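Local coordinates for protein IscA (Thermosynechococcus elongatus, PDB 1X0G) that binds a [2Fe-2S] cluster and probably acts as a scaffold on which iron-sulfur clusters are built, at residues C[5-10]-C[78-83]; C[25-30]-C[45-50]; C[29-34]-C[65-70]; C[90-95]-C[103-108]. All coordinates share one frame; numbering follows the deposited sequence.

Contact 1. Residues C[5-10]-C[78-83]; sequences TPAAIQ and RVDYIE
The N-terminal cap of helix 6-15 sits against strand 78-82, and T5, at the N-cap position, ties the two together. The helix start passes over the strand with axes 66° apart and 5.9 Å at closest approach. With OG1 held between its own backbone N and carbonyl carbon (chi1 59°), T5 presents one hydroxyl to two partners. OG1 accepts from A8 N at 3.0 Å, an almost straight capping bond, and donates to D80 OD1 at 2.9 Å, meeting the carboxylate on the lone pair turned away from its other oxygen. Around that bond the methyl T5 CG2 lies 3.4 Å from the same D80 OD1. The main chain adds the second bond across the contact, T5 N to V79 O at 3.2 Å, running nearly along the carbonyl axis and continuing the parallel pairing of strand 3-4 with strand 78-82. One turn into the helix the contact becomes close packing: A8 CA rests 3.6 Å from Y81 CB, while the Y81 ring leads away to place its OH on G87 O. Because the T5 hydroxyl gives its proton outward and takes one from the helix, its rotation is fixed, and the D80 charge beside the helix N-terminus is likely to be favourably placed.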
loop_
_atom_site.group_PDB
_atom_site.type_symbol
_atom_site.label_atom_id
_atom_site.label_comp_id
_atom_site.label_asym_id
_atom_site.label_seq_id
_atom_site.Cartn_x
_atom_site.Cartn_y
_atom_site.Cartn_z
ATOM N N THR C 5 -25.273 1.808 -16.474
ATOM C CA THR C 5 -25.928 1.526 -17.738
ATOM C C THR C 5 -26.944 0.457 -17.479
ATOM O O THR C 5 -26.735 -0.358 -16.589
ATOM C CB THR C 5 -24.972 1.003 -18.764
ATOM O OG1 THR C 5 -24.370 -0.205 -18.254
ATOM C CG2 THR C 5 -23.949 2.067 -19.064
ATOM N N PRO C 6 -28.046 0.452 -18.235
ATOM C CA PRO C 6 -28.999 -0.642 -18.055
ATOM C C PRO C 6 -28.278 -1.977 -18.209
ATOM O O PRO C 6 -28.500 -2.875 -17.425
ATOM C CB PRO C 6 -30.015 -0.426 -19.180
ATOM C CG PRO C 6 -29.938 0.992 -19.447
ATOM C CD PRO C 6 -28.499 1.396 -19.262
ATOM N N ALA C 7 -27.375 -2.091 -19.168
ATOM C CA ALA C 7 -26.557 -3.297 -19.265
ATOM C C ALA C 7 -26.010 -3.745 -17.875
ATOM O O ALA C 7 -26.328 -4.867 -17.407
ATOM C CB ALA C 7 -25.433 -3.131 -20.349
ATOM N N ALA C 8 -25.252 -2.872 -17.193
ATOM C CA ALA C 8 -24.870 -3.127 -15.765
ATOM C C ALA C 8 -26.092 -3.448 -14.793
ATOM O O ALA C 8 -26.070 -4.395 -14.020
ATOM C CB ALA C 8 -24.004 -2.022 -15.267
ATOM N N ILE C 9 -27.189 -2.720 -14.900
ATOM C CA ILE C 9 -28.386 -3.030 -14.093
ATOM C C ILE C 9 -28.891 -4.437 -14.285
ATOM O O ILE C 9 -29.236 -5.130 -13.330
ATOM C CB ILE C 9 -29.556 -2.110 -14.433
ATOM C CG1 ILE C 9 -29.194 -0.665 -14.163
ATOM C CG2 ILE C 9 -30.772 -2.485 -13.618
ATOM C CD1 ILE C 9 -28.988 -0.392 -12.680
ATOM N N GLN C 10 -28.943 -4.827 -15.548
ATOM C CA GLN C 10 -29.477 -6.110 -15.992
ATOM C C GLN C 10 -28.640 -7.224 -15.429
ATOM O O GLN C 10 -29.176 -8.224 -14.954
ATOM C CB GLN C 10 -29.475 -6.156 -17.531
ATOM C CG GLN C 10 -29.758 -7.492 -18.219
ATOM C CD GLN C 10 -30.372 -7.241 -19.602
ATOM O OE1 GLN C 10 -30.128 -6.180 -20.204
ATOM N NE2 GLN C 10 -31.201 -8.188 -20.098
ATOM N N ARG C 78 -18.985 6.099 -14.073
ATOM C CA ARG C 78 -19.998 5.386 -14.781
ATOM C C ARG C 78 -19.488 3.959 -14.935
ATOM O O ARG C 78 -18.304 3.704 -15.260
ATOM C CB ARG C 78 -20.266 6.006 -16.163
ATOM C CG ARG C 78 -20.634 7.502 -16.116
ATOM C CD ARG C 78 -20.819 8.066 -17.511
ATOM N NE ARG C 78 -19.739 7.653 -18.406
ATOM C CZ ARG C 78 -19.796 6.605 -19.244
ATOM N NH1 ARG C 78 -20.886 5.830 -19.295
ATOM N NH2 ARG C 78 -18.748 6.319 -20.022
ATOM N N VAL C 79 -20.421 3.043 -14.724
ATOM C CA VAL C 79 -20.139 1.650 -14.651
ATOM C C VAL C 79 -20.994 1.055 -15.740
ATOM O O VAL C 79 -22.202 1.337 -15.816
ATOM C CB VAL C 79 -20.604 1.083 -13.257
ATOM C CG1 VAL C 79 -20.588 -0.430 -13.254
ATOM C CG2 VAL C 79 -19.768 1.640 -12.105
ATOM N N ASP C 80 -20.381 0.203 -16.563
ATOM C CA ASP C 80 -21.065 -0.455 -17.668
ATOM C C ASP C 80 -20.828 -1.958 -17.466
ATOM O O ASP C 80 -19.964 -2.362 -16.664
ATOM C CB ASP C 80 -20.342 -0.004 -18.892
ATOM C CG ASP C 80 -21.056 -0.318 -20.171
ATOM O OD1 ASP C 80 -22.280 -0.602 -20.215
ATOM O OD2 ASP C 80 -20.343 -0.244 -21.188
ATOM N N TYR C 81 -21.573 -2.798 -18.166
ATOM C CA TYR C 81 -21.236 -4.193 -18.163
ATOM C C TYR C 81 -21.127 -4.687 -19.609
ATOM O O TYR C 81 -22.046 -4.463 -20.349
ATOM C CB TYR C 81 -22.290 -4.970 -17.409
ATOM C CG TYR C 81 -21.982 -6.449 -17.312
ATOM C CD1 TYR C 81 -21.056 -6.945 -16.392
ATOM C CD2 TYR C 81 -22.639 -7.373 -18.141
ATOM C CE1 TYR C 81 -20.795 -8.338 -16.277
ATOM C CE2 TYR C 81 -22.358 -8.755 -18.035
ATOM C CZ TYR C 81 -21.427 -9.196 -17.088
ATOM O OH TYR C 81 -21.158 -10.517 -17.008
ATOM N N ILE C 82 -20.029 -5.353 -20.000
ATOM C CA ILE C 82 -19.825 -5.820 -21.361
ATOM C C ILE C 82 -19.713 -7.356 -21.450
ATOM O O ILE C 82 -18.901 -7.923 -20.764
ATOM C CB ILE C 82 -18.599 -5.075 -21.955
ATOM C CG1 ILE C 82 -19.011 -3.628 -22.196
ATOM C CG2 ILE C 82 -18.075 -5.703 -23.307
ATOM C CD1 ILE C 82 -17.926 -2.777 -22.785
ATOM N N GLU C 83 -20.536 -8.042 -22.229
ATOM C CA GLU C 83 -20.326 -9.471 -22.380
ATOM C C GLU C 83 -18.957 -9.776 -22.978
ATOM O O GLU C 83 -18.479 -9.051 -23.831
ATOM C CB GLU C 83 -21.383 -10.082 -23.306
ATOM C CG GLU C 83 -22.881 -9.976 -22.866
ATOM C CD GLU C 83 -23.216 -10.707 -21.506
ATOM O OE1 GLU C 83 -22.428 -11.571 -20.977
ATOM O OE2 GLU C 83 -24.312 -10.385 -20.981
#

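Contact 2. Residues C[25-30]-C[45-50]; sequences AAILRI and ALVAEP
The last of three backbone bonds in this pairing is skewed: V47 N reaches I27 O at 3.0 Å from above the carbonyl plane, 29° out of it. Its neighbours are regular. R29 N meets A45 O at 2.8 Å nearly along the carbonyl axis, and A45 N returns to R29 O at 2.9 Å within the carbonyl plane. R29 and A45 thus form an antiparallel hydrogen-bonded pair, L28 and L46 the non-hydrogen-bonded pair beside it, in the open end of the beta hairpin made by strands 27-34 and 40-46. The tilted carbonyl also receives the CA-H of L46, with L46 CA 3.2 Å from I27 O. Beyond this point segment 45-50 turns away, and I27 follows it, setting CD1 3.6 Å from A48 O. V47 sits where the two segments diverge. Its CG2, in the crowded position between backbone N and carbonyl carbon, lies 3.7 Å from R29 CB and 3.8 Å from I27 CG2, the isoleucine crossing it at about a right angle. An alanine in place of V47 would remove both methyl branches and would probably leave R29 CB and I27 CG2 without this cover. L28 and L46 lie on the face opposite R29 and A45, both touching L12 of helix 6-15. Regular bonding therefore fixes the register, while at the diverging end the I27 and V47 side chains supplement one skewed bond.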
loop_
_atom_site.group_PDB
_atom_site.type_symbol
_atom_site.label_atom_id
_atom_site.label_comp_id
_atom_site.label_asym_id
_atom_site.label_seq_id
_atom_site.Cartn_x
_atom_site.Cartn_y
_atom_site.Cartn_z
ATOM N N ALA C 25 -31.516 -6.875 -1.277
ATOM C CA ALA C 25 -31.868 -5.485 -1.559
ATOM C C ALA C 25 -31.143 -5.107 -2.799
ATOM O O ALA C 25 -29.991 -5.530 -3.006
ATOM C CB ALA C 25 -31.423 -4.587 -0.456
ATOM N N ALA C 26 -31.801 -4.306 -3.631
ATOM C CA ALA C 26 -31.113 -3.746 -4.791
ATOM C C ALA C 26 -30.128 -2.665 -4.271
ATOM O O ALA C 26 -30.364 -1.447 -4.450
ATOM C CB ALA C 26 -32.105 -3.210 -5.849
ATOM N N ILE C 27 -29.078 -3.135 -3.568
ATOM C CA ILE C 27 -27.968 -2.270 -3.161
ATOM C C ILE C 27 -26.555 -2.710 -3.616
ATOM O O ILE C 27 -26.076 -3.810 -3.324
ATOM C CB ILE C 27 -28.002 -1.867 -1.685
ATOM C CG1 ILE C 27 -29.329 -1.189 -1.350
ATOM C CG2 ILE C 27 -26.995 -0.811 -1.468
ATOM C CD1 ILE C 27 -29.958 -1.525 0.052
ATOM N N LEU C 28 -25.929 -1.814 -4.357
ATOM C CA LEU C 28 -24.620 -2.025 -4.861
ATOM C C LEU C 28 -23.723 -1.087 -4.176
ATOM O O LEU C 28 -23.902 0.116 -4.254
ATOM C CB LEU C 28 -24.544 -1.651 -6.322
ATOM C CG LEU C 28 -23.143 -1.725 -6.941
ATOM C CD1 LEU C 28 -22.711 -3.168 -6.910
ATOM C CD2 LEU C 28 -23.139 -1.225 -8.421
ATOM N N ARG C 29 -22.716 -1.632 -3.541
ATOM C CA ARG C 29 -21.847 -0.812 -2.763
ATOM C C ARG C 29 -20.542 -0.810 -3.462
ATOM O O ARG C 29 -20.025 -1.871 -3.826
ATOM C CB ARG C 29 -21.740 -1.354 -1.374
ATOM C CG ARG C 29 -20.718 -0.658 -0.566
ATOM C CD ARG C 29 -20.943 -0.935 0.884
ATOM N NE ARG C 29 -20.506 0.190 1.706
ATOM C CZ ARG C 29 -19.230 0.405 2.004
ATOM N NH1 ARG C 29 -18.322 -0.457 1.514
ATOM N NH2 ARG C 29 -18.859 1.471 2.739
ATOM N N ILE C 30 -20.072 0.397 -3.762
ATOM C CA ILE C 30 -18.791 0.626 -4.408
ATOM C C ILE C 30 -17.786 1.274 -3.444
ATOM O O ILE C 30 -18.099 2.187 -2.606
ATOM C CB ILE C 30 -18.948 1.515 -5.587
ATOM C CG1 ILE C 30 -19.995 0.978 -6.500
ATOM C CG2 ILE C 30 -17.707 1.480 -6.521
ATOM C CD1 ILE C 30 -20.055 1.874 -7.735
ATOM N N ALA C 45 -19.692 -4.736 -4.187
ATOM C CA ALA C 45 -20.413 -5.776 -3.478
ATOM C C ALA C 45 -21.927 -5.511 -3.500
ATOM O O ALA C 45 -22.396 -4.379 -3.474
ATOM C CB ALA C 45 -19.934 -5.824 -2.126
ATOM N N LEU C 46 -22.725 -6.560 -3.594
ATOM C CA LEU C 46 -24.138 -6.390 -3.287
ATOM C C LEU C 46 -24.245 -6.529 -1.807
ATOM O O LEU C 46 -23.630 -7.433 -1.229
ATOM C CB LEU C 46 -24.947 -7.507 -3.874
ATOM C CG LEU C 46 -24.827 -7.640 -5.371
ATOM C CD1 LEU C 46 -25.265 -9.079 -5.763
ATOM C CD2 LEU C 46 -25.649 -6.524 -6.051
ATOM N N VAL C 47 -25.009 -5.663 -1.169
ATOM C CA VAL C 47 -24.997 -5.672 0.300
ATOM C C VAL C 47 -26.408 -5.576 0.786
ATOM O O VAL C 47 -27.299 -5.267 0.013
ATOM C CB VAL C 47 -24.111 -4.478 0.865
ATOM C CG1 VAL C 47 -22.659 -4.740 0.634
ATOM C CG2 VAL C 47 -24.508 -3.182 0.212
ATOM N N ALA C 48 -26.635 -5.813 2.062
ATOM C CA ALA C 48 -28.034 -5.830 2.507
ATOM C C ALA C 48 -28.564 -4.422 2.722
ATOM O O ALA C 48 -29.767 -4.132 2.551
ATOM C CB ALA C 48 -28.213 -6.668 3.755
ATOM N N GLU C 49 -27.643 -3.562 3.118
ATOM C CA GLU C 49 -27.944 -2.206 3.457
ATOM C C GLU C 49 -26.612 -1.476 3.333
ATOM O O GLU C 49 -25.533 -2.095 3.180
ATOM C CB GLU C 49 -28.515 -2.127 4.880
ATOM C CG GLU C 49 -27.419 -2.364 5.887
ATOM C CD GLU C 49 -27.902 -3.014 7.126
ATOM O OE1 GLU C 49 -29.127 -2.947 7.383
ATOM O OE2 GLU C 49 -27.037 -3.589 7.836
ATOM N N PRO C 50 -26.654 -0.152 3.287
ATOM C CA PRO C 50 -25.313 0.407 3.179
ATOM C C PRO C 50 -24.921 0.881 4.573
ATOM O O PRO C 50 -25.811 0.963 5.468
ATOM C CB PRO C 50 -25.519 1.569 2.238
ATOM C CG PRO C 50 -27.018 1.984 2.491
ATOM C CD PRO C 50 -27.709 0.868 3.235
#

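Contact 3. Residues C[29-34]-C[65-70]; sequences RIQVQP and AIAAEA
A65 O is held by one hydrogen bond and one weaker CA-H...O contact: I30 N donates to it at 2.7 Å, nearly along the carbonyl axis, and the CA-H of R29 leans on it with R29 CA 3.2 Å away. I30 then turns acceptor, its O taking A67 N at 2.9 Å, again along the axis, as expected where strands 27-34 and 62-66 run parallel with R29 beside A65 and I30 beside I66. On one face the two isoleucines lie side by side and point the same way, CD1 to CD1 at 3.9 Å, each with CG1 anti to its carbonyl carbon. Past the bridged pairs, A67 CB lies 3.6 Å from Q31 CB and also near R29 NH2. The extended arginine carries NE to a salt bridge with D54, while NH1 donates to Q31 OE1 at 3.1 Å; that oxygen lies in the guanidinium plane, although the donor stands well above the amide carbonyl plane. A leucine at R29 would lose the charged group and would probably leave D54 and Q31 without these partners. Past the pairing, a water accepts from V32 N and donates to E69 OE2 at 2.9 Å, bridging the two diverging segments. I30, V32 and I66 all pack on L74 of helix 71-74, and strand 40-46 flanks strand 27-34 on its other edge.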
loop_
_atom_site.group_PDB
_atom_site.type_symbol
_atom_site.label_atom_id
_atom_site.label_comp_id
_atom_site.label_asym_id
_atom_site.label_seq_id
_atom_site.Cartn_x
_atom_site.Cartn_y
_atom_site.Cartn_z
ATOM N N ARG C 29 -22.716 -1.632 -3.541
ATOM C CA ARG C 29 -21.847 -0.812 -2.763
ATOM C C ARG C 29 -20.542 -0.810 -3.462
ATOM O O ARG C 29 -20.025 -1.871 -3.826
ATOM C CB ARG C 29 -21.740 -1.354 -1.374
ATOM C CG ARG C 29 -20.718 -0.658 -0.566
ATOM C CD ARG C 29 -20.943 -0.935 0.884
ATOM N NE ARG C 29 -20.506 0.190 1.706
ATOM C CZ ARG C 29 -19.230 0.405 2.004
ATOM N NH1 ARG C 29 -18.322 -0.457 1.514
ATOM N NH2 ARG C 29 -18.859 1.471 2.739
ATOM N N ILE C 30 -20.072 0.397 -3.762
ATOM C CA ILE C 30 -18.791 0.626 -4.408
ATOM C C ILE C 30 -17.786 1.274 -3.444
ATOM O O ILE C 30 -18.099 2.187 -2.606
ATOM C CB ILE C 30 -18.948 1.515 -5.587
ATOM C CG1 ILE C 30 -19.995 0.978 -6.500
ATOM C CG2 ILE C 30 -17.707 1.480 -6.521
ATOM C CD1 ILE C 30 -20.055 1.874 -7.735
ATOM N N GLN C 31 -16.576 0.736 -3.505
ATOM C CA GLN C 31 -15.475 1.316 -2.732
ATOM C C GLN C 31 -14.201 1.008 -3.537
ATOM O O GLN C 31 -14.339 0.381 -4.618
ATOM C CB GLN C 31 -15.486 0.791 -1.316
ATOM C CG GLN C 31 -14.816 -0.497 -1.084
ATOM C CD GLN C 31 -14.899 -0.924 0.366
ATOM O OE1 GLN C 31 -15.280 -0.134 1.236
ATOM N NE2 GLN C 31 -14.585 -2.176 0.642
ATOM N N VAL C 32 -13.014 1.421 -3.064
ATOM C CA VAL C 32 -11.751 1.054 -3.707
ATOM C C VAL C 32 -10.867 0.302 -2.779
ATOM O O VAL C 32 -11.095 0.287 -1.614
ATOM C CB VAL C 32 -10.932 2.305 -4.121
ATOM C CG1 VAL C 32 -11.675 3.131 -5.047
ATOM C CG2 VAL C 32 -10.525 3.128 -2.906
ATOM N N GLN C 33 -9.774 -0.244 -3.274
ATOM C CA GLN C 33 -8.864 -1.040 -2.448
ATOM C C GLN C 33 -7.507 -0.831 -3.071
ATOM O O GLN C 33 -7.445 -0.799 -4.264
ATOM C CB GLN C 33 -9.188 -2.430 -2.768
ATOM C CG GLN C 33 -9.267 -3.322 -1.639
ATOM C CD GLN C 33 -8.623 -4.702 -2.030
ATOM O OE1 GLN C 33 -8.943 -5.260 -3.147
ATOM N NE2 GLN C 33 -7.699 -5.257 -1.128
ATOM N N PRO C 34 -6.426 -0.681 -2.322
ATOM C CA PRO C 34 -5.128 -0.493 -2.934
ATOM C C PRO C 34 -4.881 -1.579 -3.942
ATOM O O PRO C 34 -5.389 -2.657 -3.767
ATOM C CB PRO C 34 -4.160 -0.755 -1.799
ATOM C CG PRO C 34 -4.942 -0.429 -0.559
ATOM C CD PRO C 34 -6.373 -0.684 -0.850
ATOM N N ALA C 65 -24.370 2.711 -3.463
ATOM C CA ALA C 65 -23.729 3.216 -2.248
ATOM C C ALA C 65 -22.222 3.391 -2.470
ATOM O O ALA C 65 -21.504 2.408 -2.746
ATOM C CB ALA C 65 -23.977 2.279 -1.169
ATOM N N ILE C 66 -21.742 4.626 -2.365
ATOM C CA ILE C 66 -20.331 4.879 -2.512
ATOM C C ILE C 66 -19.711 5.076 -1.140
ATOM O O ILE C 66 -20.197 5.901 -0.347
ATOM C CB ILE C 66 -20.134 6.175 -3.323
ATOM C CG1 ILE C 66 -20.968 6.169 -4.616
ATOM C CG2 ILE C 66 -18.627 6.427 -3.657
ATOM C CD1 ILE C 66 -20.490 5.163 -5.652
ATOM N N ALA C 67 -18.644 4.346 -0.827
ATOM C CA ALA C 67 -17.956 4.527 0.471
ATOM C C ALA C 67 -17.429 5.937 0.599
ATOM O O ALA C 67 -16.703 6.393 -0.257
ATOM C CB ALA C 67 -16.823 3.629 0.518
ATOM N N ALA C 68 -17.762 6.628 1.669
ATOM C CA ALA C 68 -17.481 8.082 1.801
ATOM C C ALA C 68 -16.024 8.505 1.656
ATOM O O ALA C 68 -15.734 9.582 1.129
ATOM C CB ALA C 68 -18.066 8.639 3.075
ATOM N N GLU C 69 -15.103 7.670 2.081
ATOM C CA GLU C 69 -13.705 8.061 1.951
ATOM C C GLU C 69 -13.220 7.971 0.519
ATOM O O GLU C 69 -12.217 8.541 0.132
ATOM C CB GLU C 69 -12.784 7.328 2.950
ATOM C CG GLU C 69 -13.465 6.218 3.821
ATOM C CD GLU C 69 -13.841 4.969 2.953
ATOM O OE1 GLU C 69 -14.897 4.330 3.228
ATOM O OE2 GLU C 69 -13.072 4.677 1.996
ATOM N N ALA C 70 -13.990 7.322 -0.310
ATOM C CA ALA C 70 -13.602 7.195 -1.680
ATOM C C ALA C 70 -14.403 8.095 -2.590
ATOM O O ALA C 70 -14.168 8.123 -3.751
ATOM C CB ALA C 70 -13.735 5.781 -2.076
HETATM O O HOH W 1 -13.029 2.703 -0.064
#

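Contact 4. Residues C[90-95]-C[103-108]; sequences FRFHNP and CGMAFR. With FES (Fe2/s2 (inorganic) cluster), chain H.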
loop_
_atom_site.group_PDB
_atom_site.type_symbol
_atom_site.label_atom_id
_atom_site.label_comp_id
_atom_site.label_asym_id
_atom_site.label_seq_id
_atom_site.Cartn_x
_atom_site.Cartn_y
_atom_site.Cartn_z
ATOM N N PHE C 90 -17.729 -5.936 -15.628
ATOM C CA PHE C 90 -17.985 -4.511 -15.460
ATOM C C PHE C 90 -16.892 -3.700 -16.043
ATOM O O PHE C 90 -15.775 -4.150 -16.046
ATOM C CB PHE C 90 -18.136 -4.190 -13.988
ATOM C CG PHE C 90 -19.334 -4.826 -13.421
ATOM C CD1 PHE C 90 -19.228 -6.034 -12.728
ATOM C CD2 PHE C 90 -20.606 -4.293 -13.704
ATOM C CE1 PHE C 90 -20.380 -6.669 -12.281
ATOM C CE2 PHE C 90 -21.769 -4.890 -13.201
ATOM C CZ PHE C 90 -21.665 -6.080 -12.508
ATOM N N ARG C 91 -17.245 -2.523 -16.559
ATOM C CA ARG C 91 -16.289 -1.565 -17.091
ATOM C C ARG C 91 -16.517 -0.359 -16.328
ATOM O O ARG C 91 -17.642 -0.084 -15.979
ATOM C CB ARG C 91 -16.610 -1.170 -18.543
ATOM C CG ARG C 91 -16.053 -2.044 -19.590
ATOM C CD ARG C 91 -14.509 -2.203 -19.541
ATOM N NE ARG C 91 -14.151 -3.086 -20.658
ATOM C CZ ARG C 91 -14.256 -4.419 -20.627
ATOM N NH1 ARG C 91 -14.656 -5.020 -19.495
ATOM N NH2 ARG C 91 -13.967 -5.138 -21.726
ATOM N N PHE C 92 -15.477 0.428 -16.152
ATOM C CA PHE C 92 -15.588 1.673 -15.411
ATOM C C PHE C 92 -15.025 2.841 -16.139
ATOM O O PHE C 92 -13.943 2.785 -16.682
ATOM C CB PHE C 92 -14.754 1.531 -14.186
ATOM C CG PHE C 92 -15.229 0.468 -13.309
ATOM C CD1 PHE C 92 -14.748 -0.829 -13.447
ATOM C CD2 PHE C 92 -16.205 0.723 -12.365
ATOM C CE1 PHE C 92 -15.211 -1.848 -12.600
ATOM C CE2 PHE C 92 -16.665 -0.321 -11.508
ATOM C CZ PHE C 92 -16.167 -1.567 -11.618
ATOM N N HIS C 93 -15.733 3.929 -16.121
ATOM C CA HIS C 93 -15.202 5.082 -16.750
ATOM C C HIS C 93 -15.196 6.076 -15.603
ATOM O O HIS C 93 -16.256 6.444 -15.078
ATOM C CB HIS C 93 -16.105 5.496 -17.900
ATOM C CG HIS C 93 -16.323 4.404 -18.898
ATOM N ND1 HIS C 93 -15.432 4.145 -19.919
ATOM C CD2 HIS C 93 -17.335 3.507 -19.040
ATOM C CE1 HIS C 93 -15.885 3.132 -20.641
ATOM N NE2 HIS C 93 -17.029 2.720 -20.122
ATOM N N ASN C 94 -14.000 6.465 -15.192
ATOM C CA ASN C 94 -13.827 7.251 -14.010
ATOM C C ASN C 94 -13.154 8.535 -14.413
ATOM O O ASN C 94 -11.985 8.539 -14.769
ATOM C CB ASN C 94 -12.975 6.465 -13.046
ATOM C CG ASN C 94 -12.787 7.163 -11.718
ATOM O OD1 ASN C 94 -13.205 8.309 -11.526
ATOM N ND2 ASN C 94 -12.169 6.437 -10.755
ATOM N N PRO C 95 -13.894 9.631 -14.363
ATOM C CA PRO C 95 -13.397 10.986 -14.641
ATOM C C PRO C 95 -12.189 11.352 -13.780
ATOM O O PRO C 95 -11.379 12.162 -14.189
ATOM C CB PRO C 95 -14.573 11.887 -14.254
ATOM C CG PRO C 95 -15.780 11.040 -14.409
ATOM C CD PRO C 95 -15.313 9.633 -13.972
ATOM N N CYS C 103 -6.467 -4.134 -17.886
ATOM C CA CYS C 103 -7.681 -4.988 -17.838
ATOM C C CYS C 103 -8.885 -4.197 -17.324
ATOM O O CYS C 103 -9.990 -4.700 -17.204
ATOM C CB CYS C 103 -7.414 -6.191 -16.915
ATOM S SG CYS C 103 -7.790 -5.785 -15.203
ATOM N N GLY C 104 -8.634 -2.946 -16.955
ATOM C CA GLY C 104 -9.684 -1.997 -16.595
ATOM C C GLY C 104 -10.102 -2.003 -15.132
ATOM O O GLY C 104 -10.805 -1.070 -14.705
ATOM N N MET C 105 -9.721 -3.031 -14.368
ATOM C CA MET C 105 -10.198 -3.128 -12.996
ATOM C C MET C 105 -9.583 -2.058 -12.098
ATOM O O MET C 105 -10.146 -1.682 -11.080
ATOM C CB MET C 105 -9.972 -4.541 -12.413
ATOM C CG MET C 105 -10.748 -5.734 -13.151
ATOM S SD MET C 105 -12.527 -5.357 -13.431
ATOM C CE MET C 105 -12.677 -4.713 -15.125
ATOM N N ALA C 106 -8.424 -1.575 -12.495
ATOM C CA ALA C 106 -7.616 -0.747 -11.666
ATOM C C ALA C 106 -7.363 0.628 -12.306
ATOM O O ALA C 106 -7.179 0.734 -13.538
ATOM C CB ALA C 106 -6.269 -1.478 -11.462
ATOM N N PHE C 107 -7.239 1.669 -11.495
ATOM C CA PHE C 107 -6.786 2.942 -12.031
ATOM C C PHE C 107 -5.816 3.707 -11.157
ATOM O O PHE C 107 -5.818 3.507 -9.962
ATOM C CB PHE C 107 -7.951 3.806 -12.227
ATOM C CG PHE C 107 -8.648 4.128 -10.980
ATOM C CD1 PHE C 107 -8.531 5.383 -10.426
ATOM C CD2 PHE C 107 -9.460 3.209 -10.373
ATOM C CE1 PHE C 107 -9.236 5.739 -9.284
ATOM C CE2 PHE C 107 -10.113 3.517 -9.244
ATOM C CZ PHE C 107 -10.031 4.800 -8.688
ATOM N N ARG C 108 -4.973 4.578 -11.741
ATOM C CA ARG C 108 -4.156 5.524 -10.897
ATOM C C ARG C 108 -4.815 6.874 -10.863
ATOM O O ARG C 108 -5.631 7.143 -11.725
ATOM C CB ARG C 108 -2.643 5.610 -11.246
ATOM C CG ARG C 108 -2.146 4.964 -12.546
ATOM C CD ARG C 108 -0.644 4.830 -12.568
ATOM N NE ARG C 108 -0.178 3.475 -12.232
ATOM C CZ ARG C 108 0.893 2.854 -12.783
ATOM N NH1 ARG C 108 1.647 3.455 -13.721
ATOM N NH2 ARG C 108 1.207 1.601 -12.421
HETATM FE FE1 FES H . -5.934 -4.565 -14.614
HETATM FE FE2 FES H . -3.652 -5.772 -13.498
HETATM S S1 FES H . -4.012 -4.871 -15.398
HETATM S S2 FES H . -5.423 -5.156 -12.536
#
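N94 and F107 cross at about a right angle, the amide plane turned 66° from the ring. N94 ND2 stands 3.3 Å above one face of the phenyl group, offset toward the rim at CE1 and CZ. With CG anti to the backbone N (chi1 -177°), the asparagine also binds at both ends of its amide: OD1 takes N96 N, and ND2 bonds to L73 O and Y42 OH. The Y42 ring stacks with both F107 and F92. F92 in turn offers its edge to M105, whose SD lies near the ring plane, 4.5 Å from F92 CE1. The thioether chain, bent at chi2 and chi3, swings back so that M105 CE comes within 3.3 Å of F90 O. These side chains join strand 89-93 and the residue after it, at the edge of the small sheet, to M105 and strand 106-108, which follow the cluster-carrying Cys-Gly-Cys loop. C103 SG bonds FE1 at 2.3 Å, C101 SG also binding iron of the cluster. The same sulfur accepts a hydrogen bond from M105 N at 3.5 Å with a nearly straight N-H, a bond that would probably draw some charge from the thiolate. G104 allows the turn between them with a positive phi of 88°, and A106 CB lies 3.9 Å from cluster sulfide S2.

Contact 3 is the most buried of the four; the others mix buried with partly exposed residues, and contact 2 reaches the surface at A48 and E49. Contacts 2 and 3 share strand 27-34, gripping it from its two edges, one antiparallel and one parallel, and both rely on backbone bonds. Contact 1 and the first segment of contact 4 lie on the smaller sheet, where strands 78-82 and 89-93 pair directly through D80 O and R91 N. Their chemistry is carried more by side chains: a capping hydroxyl and carboxylate in contact 1, rings, amide and thioether in contact 4. Only contact 4 includes the cluster, bridging from the small sheet toward strand 106-108 of the large one.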